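Local coordinates for NADB-Rossmann Superfamily protein (Streptococcus agalactiae, PDB 3LEC) that probably methylates N1 of an adenine in tRNA and carries a bound zinc ion on its Rossmann-like fold, at residues 133-144 and 157-168; 9-18 and 143-151. All coordinates share one frame; numbering follows the deposited sequence.

In the fold
From the N terminus the chain first forms helix 10-16, which waits through more than a hundred residues, and five parallel strands of the Rossmann-like sheet, before contact 2 lays it along strand 141-150. Contact 1 closes a much shorter loop: helix 129-138 turns into that same strand, and the chain comes back through strand 155-163 to H165, which shares the zinc with D140 in the turn before strand 141-150. The two loops cross rather than nest, because contact 1 begins, at 133, inside the loop of contact 2 and ends, at 157-168, beyond it. They share I143 and V144, and their centres lie about 16 Å apart. Together they join the antiparallel edge strand to its inner neighbour (contact 1) and to the N-terminal helix (contact 2).

Contact 1. Residues 133-144 and 157-168; sequences RKWLAANDFEIV and EILVVKHGHMNL. With ZN (zinc ion), chain B.
At the open end of the antiparallel hairpin at the edge of the methyltransferase-type Rossmann sheet lies a zinc site, where D140 OD1 and H165 ND1 hold the metal at 2.0 and 2.1 Å. A water is a third ligand, and the carboxylate and imidazole planes stand 52° apart. Beside the site the strands zip together: E142 and K162 exchange backbone hydrogen bonds, and G164 N gives a nearly straight bond to D140 O, 3.0 Å, arriving from above the carbonyl plane. M166, a selenomethionine, starts with CG anti to its backbone N (chi1 166°) and bends at its last torsion, which brings CE to 3.8 Å from A137 CB, with SE beside I143. L136 CD1 meets V161 CG2 tip to tip at 3.9 Å, joining helix to strand. Farther along, R133 NH2 binds E157 OE1 at 2.7 Å in a salt bridge near the guanidinium plane, and a water links R133 NH1 to E157 OE2. Both charges have second partners: E146 takes R133 NE, and K190 reaches E157 OE2. Helix 177-182 packs against R133, I143 and E157, while strand 120-125 flanks 155-163 on the side away from 141-150.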
loop_
_atom_site.group_PDB
_atom_site.type_symbol
_atom_site.label_atom_id
_atom_site.label_comp_id
_atom_site.label_asym_id
_atom_site.label_seq_id
_atom_site.Cartn_x
_atom_site.Cartn_y
_atom_site.Cartn_z
ATOM N N ARG A 133 7.476 3.731 -5.144
ATOM C CA ARG A 133 8.568 2.900 -5.643
ATOM C C ARG A 133 9.919 3.645 -5.606
ATOM O O ARG A 133 10.942 3.051 -5.253
ATOM C CB ARG A 133 8.278 2.359 -7.053
ATOM C CG ARG A 133 7.177 1.303 -7.053
ATOM C CD ARG A 133 7.160 0.451 -8.337
ATOM N NE ARG A 133 5.925 -0.324 -8.356
ATOM C CZ ARG A 133 4.759 0.120 -8.848
ATOM N NH1 ARG A 133 4.669 1.318 -9.421
ATOM N NH2 ARG A 133 3.692 -0.651 -8.777
ATOM N N LYS A 134 9.920 4.932 -5.951
ATOM C CA LYS A 134 11.170 5.700 -5.972
ATOM C C LYS A 134 11.759 5.814 -4.584
ATOM O O LYS A 134 12.970 5.698 -4.407
ATOM C CB LYS A 134 10.969 7.102 -6.529
ATOM C CG LYS A 134 10.774 7.179 -8.030
ATOM C CD LYS A 134 10.366 8.602 -8.421
ATOM C CE LYS A 134 10.407 8.810 -9.927
ATOM N NZ LYS A 134 10.208 10.254 -10.279
ATOM N N TRP A 135 10.890 6.011 -3.606
ATOM C CA TRP A 135 11.321 6.137 -2.232
ATOM C C TRP A 135 11.852 4.804 -1.727
ATOM O O TRP A 135 12.876 4.780 -1.066
ATOM C CB TRP A 135 10.208 6.640 -1.328
ATOM C CG TRP A 135 10.722 6.846 0.077
ATOM C CD1 TRP A 135 11.204 8.008 0.604
ATOM C CD2 TRP A 135 10.832 5.852 1.108
ATOM N NE1 TRP A 135 11.610 7.794 1.903
ATOM C CE2 TRP A 135 11.386 6.483 2.238
ATOM C CE3 TRP A 135 10.485 4.493 1.195
ATOM C CZ2 TRP A 135 11.613 5.804 3.453
ATOM C CZ3 TRP A 135 10.740 3.810 2.403
ATOM C CH2 TRP A 135 11.301 4.480 3.516
ATOM N N LEU A 136 11.157 3.712 -2.042
ATOM C CA LEU A 136 11.597 2.390 -1.628
ATOM C C LEU A 136 12.990 2.088 -2.185
ATOM O O LEU A 136 13.903 1.664 -1.440
ATOM C CB LEU A 136 10.577 1.332 -2.036
ATOM C CG LEU A 136 9.237 1.404 -1.288
ATOM C CD1 LEU A 136 8.162 0.615 -2.064
ATOM C CD2 LEU A 136 9.408 0.877 0.137
ATOM N N ALA A 137 13.157 2.325 -3.490
ATOM C CA ALA A 137 14.454 2.053 -4.158
ATOM C C ALA A 137 15.609 2.835 -3.563
ATOM O O ALA A 137 16.731 2.328 -3.489
ATOM C CB ALA A 137 14.366 2.337 -5.640
ATOM N N ALA A 138 15.346 4.083 -3.177
ATOM C CA ALA A 138 16.377 4.983 -2.668
ATOM C C ALA A 138 16.762 4.680 -1.227
ATOM O O ALA A 138 17.803 5.162 -0.757
ATOM C CB ALA A 138 15.928 6.436 -2.782
ATOM N N ASN A 139 15.939 3.892 -0.527
ATOM C CA ASN A 139 16.154 3.668 0.905
ATOM C C ASN A 139 16.378 2.213 1.323
ATOM O O ASN A 139 16.081 1.815 2.456
ATOM C CB ASN A 139 15.038 4.325 1.704
ATOM C CG ASN A 139 15.097 5.824 1.629
ATOM O OD1 ASN A 139 15.849 6.463 2.368
ATOM N ND2 ASN A 139 14.321 6.405 0.717
ATOM N N ASP A 140 16.927 1.416 0.403
ATOM C CA ASP A 140 17.345 0.059 0.738
ATOM C C ASP A 140 16.120 -0.823 1.133
ATOM O O ASP A 140 16.209 -1.721 1.979
ATOM C CB ASP A 140 18.483 0.063 1.797
ATOM C CG ASP A 140 19.878 0.122 1.167
ATOM O OD1 ASP A 140 20.013 -0.331 0.018
ATOM O OD2 ASP A 140 20.846 0.593 1.809
ATOM N N PHE A 141 14.985 -0.560 0.478
ATOM C CA PHE A 141 13.868 -1.499 0.449
ATOM C C PHE A 141 13.724 -2.152 -0.913
ATOM O O PHE A 141 14.129 -1.582 -1.930
ATOM C CB PHE A 141 12.574 -0.824 0.903
ATOM C CG PHE A 141 12.626 -0.370 2.325
ATOM C CD1 PHE A 141 12.366 -1.266 3.347
ATOM C CD2 PHE A 141 12.959 0.956 2.638
ATOM C CE1 PHE A 141 12.443 -0.870 4.696
ATOM C CE2 PHE A 141 13.035 1.370 3.986
ATOM C CZ PHE A 141 12.781 0.453 5.008
ATOM N N GLU A 142 13.180 -3.363 -0.913
ATOM C CA GLU A 142 13.017 -4.157 -2.113
ATOM C C GLU A 142 11.584 -4.686 -2.217
ATOM O O GLU A 142 11.032 -5.231 -1.263
ATOM C CB GLU A 142 14.044 -5.304 -2.140
ATOM C CG GLU A 142 13.856 -6.283 -3.297
ATOM C CD GLU A 142 14.986 -7.297 -3.411
ATOM O OE1 GLU A 142 15.521 -7.444 -4.529
ATOM O OE2 GLU A 142 15.332 -7.951 -2.399
ATOM N N ILE A 143 10.980 -4.500 -3.382
ATOM C CA ILE A 143 9.675 -5.075 -3.681
ATOM C C ILE A 143 9.892 -6.542 -4.035
ATOM O O ILE A 143 10.717 -6.850 -4.916
ATOM C CB ILE A 143 9.019 -4.350 -4.879
ATOM C CG1 ILE A 143 8.785 -2.872 -4.529
ATOM C CG2 ILE A 143 7.715 -5.063 -5.265
ATOM C CD1 ILE A 143 8.575 -1.985 -5.749
ATOM N N VAL A 144 9.175 -7.441 -3.358
ATOM C CA VAL A 144 9.318 -8.898 -3.588
ATOM C C VAL A 144 8.092 -9.561 -4.186
ATOM O O VAL A 144 8.160 -10.705 -4.632
ATOM C CB VAL A 144 9.726 -9.651 -2.298
ATOM C CG1 VAL A 144 11.075 -9.213 -1.858
ATOM C CG2 VAL A 144 8.669 -9.452 -1.173
ATOM N N GLU A 157 -3.321 -1.291 -6.636
ATOM C CA GLU A 157 -2.029 -1.961 -6.593
ATOM C C GLU A 157 -1.628 -2.252 -5.167
ATOM O O GLU A 157 -1.848 -1.422 -4.284
ATOM C CB GLU A 157 -0.955 -1.098 -7.236
ATOM C CG GLU A 157 -1.214 -0.810 -8.722
ATOM C CD GLU A 157 -0.042 -0.209 -9.469
ATOM O OE1 GLU A 157 1.085 -0.127 -8.939
ATOM O OE2 GLU A 157 -0.263 0.202 -10.626
ATOM N N ILE A 158 -1.033 -3.428 -4.950
ATOM C CA ILE A 158 -0.446 -3.789 -3.658
ATOM C C ILE A 158 1.050 -4.086 -3.865
ATOM O O ILE A 158 1.401 -4.855 -4.758
ATOM C CB ILE A 158 -1.152 -5.015 -3.039
ATOM C CG1 ILE A 158 -2.597 -4.667 -2.644
ATOM C CG2 ILE A 158 -0.327 -5.639 -1.863
ATOM C CD1 ILE A 158 -3.480 -5.919 -2.416
ATOM N N LEU A 159 1.901 -3.482 -3.039
ATOM C CA LEU A 159 3.342 -3.746 -3.048
ATOM C C LEU A 159 3.778 -4.469 -1.788
ATOM O O LEU A 159 3.495 -4.011 -0.698
ATOM C CB LEU A 159 4.123 -2.432 -3.136
ATOM C CG LEU A 159 3.911 -1.465 -4.300
ATOM C CD1 LEU A 159 4.910 -0.340 -4.232
ATOM C CD2 LEU A 159 4.009 -2.184 -5.607
ATOM N N VAL A 160 4.506 -5.579 -1.943
ATOM C CA VAL A 160 5.023 -6.341 -0.789
ATOM C C VAL A 160 6.507 -6.071 -0.736
ATOM O O VAL A 160 7.192 -6.183 -1.763
ATOM C CB VAL A 160 4.778 -7.847 -0.942
ATOM C CG1 VAL A 160 5.250 -8.592 0.322
ATOM C CG2 VAL A 160 3.301 -8.115 -1.194
ATOM N N VAL A 161 7.000 -5.685 0.444
ATOM C CA VAL A 161 8.320 -5.085 0.556
ATOM C C VAL A 161 9.095 -5.729 1.699
ATOM O O VAL A 161 8.540 -6.051 2.747
ATOM C CB VAL A 161 8.215 -3.536 0.836
ATOM C CG1 VAL A 161 9.574 -2.919 1.043
ATOM C CG2 VAL A 161 7.501 -2.808 -0.305
ATOM N N LYS A 162 10.383 -5.937 1.481
ATOM C CA LYS A 162 11.273 -6.314 2.573
ATOM C C LYS A 162 12.536 -5.448 2.488
ATOM O O LYS A 162 12.745 -4.752 1.505
ATOM C CB LYS A 162 11.614 -7.820 2.470
ATOM C CG LYS A 162 10.378 -8.740 2.742
ATOM C CD LYS A 162 10.648 -10.255 2.635
ATOM C CE LYS A 162 11.374 -10.823 3.864
ATOM N NZ LYS A 162 10.514 -10.911 5.079
ATOM N N HIS A 163 13.388 -5.484 3.507
ATOM C CA HIS A 163 14.681 -4.804 3.387
ATOM C C HIS A 163 15.431 -5.459 2.236
ATOM O O HIS A 163 15.323 -6.678 2.030
ATOM C CB HIS A 163 15.472 -4.901 4.695
ATOM C CG HIS A 163 14.872 -4.111 5.819
ATOM N ND1 HIS A 163 15.216 -2.800 6.075
ATOM C CD2 HIS A 163 13.960 -4.450 6.762
ATOM C CE1 HIS A 163 14.537 -2.364 7.122
ATOM N NE2 HIS A 163 13.771 -3.348 7.559
ATOM N N GLY A 164 16.149 -4.640 1.468
ATOM C CA GLY A 164 16.945 -5.117 0.343
ATOM C C GLY A 164 17.355 -3.976 -0.562
ATOM O O GLY A 164 16.677 -2.952 -0.625
ATOM N N HIS A 165 18.472 -4.153 -1.262
ATOM C CA HIS A 165 18.958 -3.149 -2.174
ATOM C C HIS A 165 18.426 -3.401 -3.584
ATOM O O HIS A 165 18.725 -4.426 -4.189
ATOM C CB HIS A 165 20.488 -3.173 -2.192
ATOM C CG HIS A 165 21.093 -2.110 -3.051
ATOM N ND1 HIS A 165 21.715 -0.995 -2.528
ATOM C CD2 HIS A 165 21.156 -1.979 -4.402
ATOM C CE1 HIS A 165 22.146 -0.233 -3.518
ATOM N NE2 HIS A 165 21.817 -0.807 -4.666
HETATM N N MSE A 166 17.675 -2.444 -4.116
HETATM C CA MSE A 166 16.932 -2.665 -5.353
HETATM C C MSE A 166 17.241 -1.525 -6.291
HETATM O O MSE A 166 17.267 -0.377 -5.866
HETATM C CB MSE A 166 15.433 -2.693 -5.043
HETATM C CG MSE A 166 14.541 -2.590 -6.277
HETATM SE SE MSE A 166 12.626 -2.679 -5.801
HETATM C CE MSE A 166 12.383 -0.908 -5.040
ATOM N N ASN A 167 17.504 -1.831 -7.551
ATOM C CA ASN A 167 17.607 -0.793 -8.562
ATOM C C ASN A 167 16.437 -0.998 -9.494
ATOM O O ASN A 167 16.168 -2.134 -9.914
ATOM C CB ASN A 167 18.900 -0.910 -9.368
ATOM C CG ASN A 167 20.141 -0.683 -8.538
ATOM O OD1 ASN A 167 20.104 -0.048 -7.486
ATOM N ND2 ASN A 167 21.264 -1.197 -9.021
ATOM N N LEU A 168 15.712 0.078 -9.779
ATOM C CA LEU A 168 14.594 -0.003 -10.729
ATOM C C LEU A 168 14.759 0.968 -11.890
ATOM O O LEU A 168 15.216 2.092 -11.683
ATOM C CB LEU A 168 13.244 0.244 -10.031
ATOM C CG LEU A 168 12.674 -0.753 -9.022
ATOM C CD1 LEU A 168 11.265 -0.294 -8.615
ATOM C CD2 LEU A 168 12.633 -2.177 -9.562
HETATM ZN ZN ZN B . 21.960 -0.312 -0.537
HETATM O O HOH W 1 2.102 1.913 -10.913
HETATM O O HOH W 2 16.780 -0.338 -2.461
HETATM O O HOH W 3 17.074 -1.635 4.678
HETATM O O HOH W 4 22.914 1.609 -0.716
HETATM O O HOH W 5 14.245 -8.203 -0.104
#

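Contact 2. Residues 9-18 and 143-151; sequences SKRLQKVANY and IVAEDILTE. With SO4 (sulfate ion), chain E.
K14 and L149 run alongside one another, pointing opposite ways, where helix 10-16 lies along the edge strand 141-150, nearly antiparallel to it at 157°. Followed outward, K14 starts with CB 4.0 Å from L149 CD2; CG, 4.1 Å from D147 OD2, continues the extended chain, and CD lies 3.7 Å from L149 CB and 3.5 Å from D147 OD2. The chain bends only at its last torsion (chi4 -75°), leaving NZ 4.7 Å from D147 OD2, too far for a salt bridge, though the opposite charges may still attract weakly. L149 CD1 reaches on to the helix backbone, 3.8 Å from R11 CA. At the start of the helix E151 OE1 accepts from R11 N at 3.0 Å, nearly along its C-O axis, and a water joins E151 OE2 to R11 NE, while R11 NH1 donates to Q124 OE1. K10 NZ binds a sulfate, probably from the crystallisation liquor, and makes a weak bond to T150 O. At the other end Y18 CE1 rests 4.0 Å from A145 CB, and D147 CB sits at the edge of its ring. The carboxylate of E151, set against the helix N terminus, is probably stabilised as an anion by the helix dipole; farther along, aliphatic and aromatic packing takes over.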
loop_
_atom_site.group_PDB
_atom_site.type_symbol
_atom_site.label_atom_id
_atom_site.label_comp_id
_atom_site.label_asym_id
_atom_site.label_seq_id
_atom_site.Cartn_x
_atom_site.Cartn_y
_atom_site.Cartn_z
ATOM N N SER A 9 -13.081 -6.688 2.245
ATOM C CA SER A 9 -13.167 -6.250 0.846
ATOM C C SER A 9 -12.053 -6.956 0.043
ATOM O O SER A 9 -11.085 -7.420 0.645
ATOM C CB SER A 9 -13.018 -4.720 0.789
ATOM O OG SER A 9 -11.746 -4.293 1.297
ATOM N N LYS A 10 -12.178 -7.068 -1.286
ATOM C CA LYS A 10 -11.074 -7.667 -2.072
ATOM C C LYS A 10 -9.741 -6.975 -1.819
ATOM O O LYS A 10 -8.686 -7.621 -1.681
ATOM C CB LYS A 10 -11.394 -7.660 -3.576
ATOM C CG LYS A 10 -12.488 -8.637 -3.947
ATOM C CD LYS A 10 -12.908 -8.541 -5.422
ATOM C CE LYS A 10 -11.814 -9.023 -6.352
ATOM N NZ LYS A 10 -12.312 -9.162 -7.759
ATOM N N ARG A 11 -9.784 -5.644 -1.768
ATOM C CA ARG A 11 -8.608 -4.848 -1.611
ATOM C C ARG A 11 -7.876 -5.237 -0.325
ATOM O O ARG A 11 -6.676 -5.529 -0.342
ATOM C CB ARG A 11 -8.986 -3.364 -1.626
ATOM C CG ARG A 11 -7.852 -2.361 -1.401
ATOM C CD ARG A 11 -8.414 -0.945 -1.315
ATOM N NE ARG A 11 -9.272 -0.786 -0.138
ATOM C CZ ARG A 11 -8.894 -0.275 1.041
ATOM N NH1 ARG A 11 -7.664 0.168 1.235
ATOM N NH2 ARG A 11 -9.767 -0.190 2.030
ATOM N N LEU A 12 -8.606 -5.251 0.785
ATOM C CA LEU A 12 -7.989 -5.579 2.064
ATOM C C LEU A 12 -7.655 -7.075 2.195
ATOM O O LEU A 12 -6.670 -7.438 2.836
ATOM C CB LEU A 12 -8.879 -5.133 3.222
ATOM C CG LEU A 12 -9.036 -3.619 3.434
ATOM C CD1 LEU A 12 -9.830 -3.412 4.716
ATOM C CD2 LEU A 12 -7.719 -2.907 3.547
ATOM N N GLN A 13 -8.470 -7.923 1.577
ATOM C CA GLN A 13 -8.209 -9.378 1.570
ATOM C C GLN A 13 -6.892 -9.669 0.892
ATOM O O GLN A 13 -6.120 -10.492 1.377
ATOM C CB GLN A 13 -9.343 -10.161 0.893
ATOM C CG GLN A 13 -9.164 -11.737 0.929
ATOM C CD GLN A 13 -9.073 -12.277 2.345
ATOM O OE1 GLN A 13 -8.081 -12.948 2.713
ATOM N NE2 GLN A 13 -10.107 -12.016 3.155
ATOM N N LYS A 14 -6.667 -9.031 -0.252
ATOM C CA LYS A 14 -5.420 -9.233 -0.990
ATOM C C LYS A 14 -4.184 -8.692 -0.242
ATOM O O LYS A 14 -3.099 -9.240 -0.368
ATOM C CB LYS A 14 -5.578 -8.758 -2.434
ATOM C CG LYS A 14 -6.502 -9.735 -3.179
ATOM C CD LYS A 14 -6.911 -9.291 -4.567
ATOM C CE LYS A 14 -8.030 -10.201 -5.106
ATOM N NZ LYS A 14 -7.499 -11.529 -5.526
ATOM N N VAL A 15 -4.365 -7.659 0.576
ATOM C CA VAL A 15 -3.329 -7.269 1.529
ATOM C C VAL A 15 -3.131 -8.364 2.606
ATOM O O VAL A 15 -2.011 -8.771 2.865
ATOM C CB VAL A 15 -3.640 -5.910 2.202
ATOM C CG1 VAL A 15 -2.635 -5.588 3.300
ATOM C CG2 VAL A 15 -3.615 -4.805 1.173
ATOM N N ALA A 16 -4.214 -8.802 3.247
ATOM C CA ALA A 16 -4.136 -9.872 4.282
ATOM C C ALA A 16 -3.418 -11.123 3.781
ATOM O O ALA A 16 -2.680 -11.738 4.546
ATOM C CB ALA A 16 -5.530 -10.250 4.784
ATOM N N ASN A 17 -3.627 -11.476 2.506
ATOM C CA ASN A 17 -3.035 -12.701 1.933
ATOM C C ASN A 17 -1.503 -12.674 1.959
ATOM O O ASN A 17 -0.886 -13.730 1.898
ATOM C CB ASN A 17 -3.486 -12.958 0.483
ATOM C CG ASN A 17 -4.985 -13.192 0.348
ATOM O OD1 ASN A 17 -5.560 -12.983 -0.722
ATOM N ND2 ASN A 17 -5.621 -13.611 1.420
ATOM N N TYR A 18 -0.920 -11.473 2.013
ATOM C CA TYR A 18 0.533 -11.284 2.025
ATOM C C TYR A 18 1.154 -11.101 3.412
ATOM O O TYR A 18 2.374 -11.006 3.526
ATOM C CB TYR A 18 0.950 -10.111 1.148
ATOM C CG TYR A 18 0.855 -10.341 -0.330
ATOM C CD1 TYR A 18 1.692 -11.246 -0.982
ATOM C CD2 TYR A 18 -0.058 -9.617 -1.090
ATOM C CE1 TYR A 18 1.605 -11.434 -2.381
ATOM C CE2 TYR A 18 -0.142 -9.795 -2.470
ATOM C CZ TYR A 18 0.683 -10.699 -3.099
ATOM O OH TYR A 18 0.580 -10.845 -4.467
ATOM N N ILE A 143 10.980 -4.500 -3.382
ATOM C CA ILE A 143 9.675 -5.075 -3.681
ATOM C C ILE A 143 9.892 -6.542 -4.035
ATOM O O ILE A 143 10.717 -6.850 -4.916
ATOM C CB ILE A 143 9.019 -4.350 -4.879
ATOM C CG1 ILE A 143 8.785 -2.872 -4.529
ATOM C CG2 ILE A 143 7.715 -5.063 -5.265
ATOM C CD1 ILE A 143 8.575 -1.985 -5.749
ATOM N N VAL A 144 9.175 -7.441 -3.358
ATOM C CA VAL A 144 9.318 -8.898 -3.588
ATOM C C VAL A 144 8.092 -9.561 -4.186
ATOM O O VAL A 144 8.160 -10.705 -4.632
ATOM C CB VAL A 144 9.726 -9.651 -2.298
ATOM C CG1 VAL A 144 11.075 -9.213 -1.858
ATOM C CG2 VAL A 144 8.669 -9.452 -1.173
ATOM N N ALA A 145 6.969 -8.836 -4.173
ATOM C CA ALA A 145 5.764 -9.209 -4.887
ATOM C C ALA A 145 4.879 -7.974 -5.106
ATOM O O ALA A 145 4.932 -6.997 -4.316
ATOM C CB ALA A 145 4.982 -10.307 -4.131
ATOM N N GLU A 146 4.092 -8.008 -6.185
ATOM C CA GLU A 146 3.055 -6.995 -6.437
ATOM C C GLU A 146 1.758 -7.633 -6.922
ATOM O O GLU A 146 1.771 -8.691 -7.554
ATOM C CB GLU A 146 3.516 -5.933 -7.447
ATOM C CG GLU A 146 4.780 -5.195 -7.082
ATOM C CD GLU A 146 5.211 -4.231 -8.160
ATOM O OE1 GLU A 146 5.382 -4.684 -9.319
ATOM O OE2 GLU A 146 5.405 -3.030 -7.844
ATOM N N ASP A 147 0.625 -6.984 -6.648
ATOM C CA ASP A 147 -0.632 -7.435 -7.183
ATOM C C ASP A 147 -1.404 -6.213 -7.667
ATOM O O ASP A 147 -1.201 -5.139 -7.154
ATOM C CB ASP A 147 -1.455 -8.160 -6.119
ATOM C CG ASP A 147 -2.689 -8.838 -6.695
ATOM O OD1 ASP A 147 -2.607 -9.456 -7.778
ATOM O OD2 ASP A 147 -3.750 -8.764 -6.054
ATOM N N ILE A 148 -2.227 -6.388 -8.686
ATOM C CA ILE A 148 -3.183 -5.349 -9.086
ATOM C C ILE A 148 -4.539 -6.035 -9.157
ATOM O O ILE A 148 -4.664 -7.146 -9.700
ATOM C CB ILE A 148 -2.786 -4.635 -10.401
ATOM C CG1 ILE A 148 -3.722 -3.445 -10.659
ATOM C CG2 ILE A 148 -2.756 -5.621 -11.612
ATOM C CD1 ILE A 148 -3.273 -2.531 -11.777
ATOM N N LEU A 149 -5.541 -5.393 -8.568
ATOM C CA LEU A 149 -6.858 -5.977 -8.390
ATOM C C LEU A 149 -7.915 -4.966 -8.789
ATOM O O LEU A 149 -7.623 -3.779 -8.834
ATOM C CB LEU A 149 -7.034 -6.379 -6.921
ATOM C CG LEU A 149 -7.089 -5.252 -5.889
ATOM C CD1 LEU A 149 -8.517 -5.160 -5.353
ATOM C CD2 LEU A 149 -6.095 -5.499 -4.734
ATOM N N THR A 150 -9.139 -5.436 -9.046
ATOM C CA THR A 150 -10.268 -4.580 -9.425
ATOM C C THR A 150 -11.421 -4.671 -8.412
ATOM O O THR A 150 -11.678 -5.733 -7.851
ATOM C CB THR A 150 -10.848 -4.969 -10.812
ATOM O OG1 THR A 150 -11.575 -6.201 -10.697
ATOM C CG2 THR A 150 -9.755 -5.141 -11.813
ATOM N N GLU A 151 -12.102 -3.554 -8.193
ATOM C CA GLU A 151 -13.122 -3.453 -7.140
ATOM C C GLU A 151 -13.793 -2.074 -7.094
ATOM O O GLU A 151 -13.193 -1.090 -6.641
ATOM C CB GLU A 151 -12.463 -3.765 -5.804
ATOM C CG GLU A 151 -13.367 -3.940 -4.662
ATOM C CD GLU A 151 -12.758 -3.297 -3.464
ATOM O OE1 GLU A 151 -12.177 -4.017 -2.645
ATOM O OE2 GLU A 151 -12.805 -2.051 -3.387
HETATM S S SO4 E . -15.943 -8.316 -7.708
HETATM O O1 SO4 E . -16.066 -7.923 -9.109
HETATM O O2 SO4 E . -17.258 -8.497 -7.103
HETATM O O3 SO4 E . -15.214 -9.576 -7.652
HETATM O O4 SO4 E . -15.237 -7.290 -6.947
HETATM O O HOH W 6 -12.001 -1.585 -0.989
#